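Local coordinates for tetratricopeptide repeat domain protein (Salinibacter ruber, PDB 3MA5) that is of unknown function but carries tetratricopeptide repeats, helical hairpins that in relatives usually serve as scaffolds for binding other proteins, at residues A14-H17 with L18-D21. Numbering follows the deposited sequence.
Sequences AQEH and LKHD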
loop_
_atom_site.group_PDB
_atom_site.type_symbol
_atom_site.label_atom_id
_atom_site.label_comp_id
_atom_site.label_asym_id
_atom_site.label_seq_id
_atom_site.Cartn_x
_atom_site.Cartn_y
_atom_site.Cartn_z
ATOM N N ALA A 14 -2.166 10.446 5.104
ATOM C CA ALA A 14 -2.816 9.716 4.020
ATOM C C ALA A 14 -3.902 8.802 4.545
ATOM O O ALA A 14 -4.906 8.567 3.886
ATOM C CB ALA A 14 -1.792 8.889 3.280
ATOM N N GLN A 15 -3.673 8.291 5.746
ATOM C CA GLN A 15 -4.572 7.371 6.421
ATOM C C GLN A 15 -5.866 7.962 6.944
ATOM O O GLN A 15 -6.900 7.296 6.952
ATOM C CB GLN A 15 -3.827 6.723 7.569
ATOM C CG GLN A 15 -2.961 5.555 7.160
ATOM C CD GLN A 15 -3.683 4.243 7.354
ATOM O OE1 GLN A 15 -4.387 3.770 6.463
ATOM N NE2 GLN A 15 -3.535 3.658 8.542
ATOM N N GLU A 16 -5.815 9.202 7.402
ATOM C CA GLU A 16 -7.021 9.834 7.906
ATOM C C GLU A 16 -7.913 10.110 6.699
ATOM O O GLU A 16 -9.120 9.843 6.736
ATOM C CB GLU A 16 -6.692 11.137 8.653
ATOM C CG GLU A 16 -5.908 11.018 9.971
ATOM C CD GLU A 16 -6.588 10.129 11.009
ATOM O OE1 GLU A 16 -7.754 9.716 10.795
ATOM O OE2 GLU A 16 -5.941 9.845 12.045
ATOM N N HIS A 17 -7.315 10.635 5.630
ATOM C CA HIS A 17 -8.045 10.902 4.388
ATOM C C HIS A 17 -8.873 9.675 4.024
ATOM O O HIS A 17 -10.096 9.731 3.966
ATOM C CB HIS A 17 -7.070 11.205 3.256
ATOM C CG HIS A 17 -6.493 12.577 3.318
ATOM N ND1 HIS A 17 -7.278 13.709 3.366
ATOM C CD2 HIS A 17 -5.208 13.013 3.323
ATOM C CE1 HIS A 17 -6.505 14.781 3.397
ATOM N NE2 HIS A 17 -5.244 14.383 3.371
ATOM N N LEU A 18 -8.182 8.568 3.775
ATOM C CA LEU A 18 -8.829 7.308 3.468
ATOM C C LEU A 18 -10.133 7.114 4.251
ATOM O O LEU A 18 -11.142 6.695 3.682
ATOM C CB LEU A 18 -7.892 6.158 3.811
ATOM C CG LEU A 18 -7.052 5.563 2.699
ATOM C CD1 LEU A 18 -6.329 4.333 3.232
ATOM C CD2 LEU A 18 -7.952 5.186 1.543
ATOM N N LYS A 19 -10.086 7.402 5.554
ATOM C CA LYS A 19 -11.234 7.261 6.458
ATOM C C LYS A 19 -12.356 8.239 6.158
ATOM O O LYS A 19 -13.545 7.901 6.262
ATOM C CB LYS A 19 -10.794 7.456 7.910
ATOM C CG LYS A 19 -9.919 6.339 8.439
ATOM C CD LYS A 19 -9.382 6.674 9.821
ATOM C CE LYS A 19 -8.515 5.539 10.371
ATOM N NZ LYS A 19 -7.708 6.000 11.544
ATOM N N HIS A 20 -11.962 9.459 5.806
ATOM C CA HIS A 20 -12.911 10.499 5.470
ATOM C C HIS A 20 -13.245 10.444 3.974
ATOM O O HIS A 20 -13.578 11.464 3.368
ATOM C CB HIS A 20 -12.333 11.870 5.837
ATOM C CG HIS A 20 -12.286 12.133 7.312
ATOM N ND1 HIS A 20 -11.589 11.329 8.193
ATOM C CD2 HIS A 20 -12.882 13.088 8.068
ATOM C CE1 HIS A 20 -11.765 11.772 9.426
ATOM N NE2 HIS A 20 -12.545 12.838 9.378
ATOM N N ASP A 21 -13.142 9.259 3.378
ATOM C CA ASP A 21 -13.453 9.070 1.959
ATOM C C ASP A 21 -12.738 9.979 0.931
ATOM O O ASP A 21 -13.264 10.232 -0.155
ATOM C CB ASP A 21 -14.964 9.173 1.771
ATOM C CG ASP A 21 -15.722 8.185 2.633
ATOM O OD1 ASP A 21 -16.663 8.616 3.332
ATOM O OD2 ASP A 21 -15.384 6.980 2.608
#
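Glu16 and His20 meet one turn apart where helix 7-19, the first helix of a predicted tetratricopeptide repeat, closes in a Schellman motif. The positive phi of Asp21 makes it the C-prime residue: its N bonds back to Leu18 O, while Asn22 N reaches His17 O.

Backbone bonds carry the last turn. Leu18 N donates to Ala14 O at 3.3 Å. The next amide is held less firmly, Lys19 N having only weak bonds to Gln15 O and Glu16 O. His20 N then binds Glu16 O at 3.0 Å, lying in the carbonyl plane. The same oxygen accepts a second hydrogen bond, from a side chain: His20 ND1 approaches at 3.2 Å from above that plane, 47° out of it. With CG anti to the carbonyl carbon and beside the backbone N (chi1 -72°), the imidazole folds back over the turn, which, with the ring as modelled, is consistent with a hydrogen on ND1. Two donors thus grip Glu16 O, and the ND1 bond would limit rotation of the exposed ring about CB-CG.

Charged contact runs along the outer side. The Lys19 chain passes Gln15 O, while Glu16 bends at chi2 (-57°) to bring its carboxylate across it. OE1 lies 3.6 Å from Lys19 CD, and the salt bridge from OE1 to NZ is long, consistent with a loose, solvent-facing pair.

The inner side meets the fold. Ala14 packs on Leu29 and Phe30 of helix 23-36, and Leu18 touches Ala26 of that helix and Leu50 of helix 42-53, joining the helix end to both neighbours. Beside it Gln15 reaches His46 and sets its amide oxygen OE1 in van der Waals contact with the Leu18 methyl CD1, at 3.8 Å.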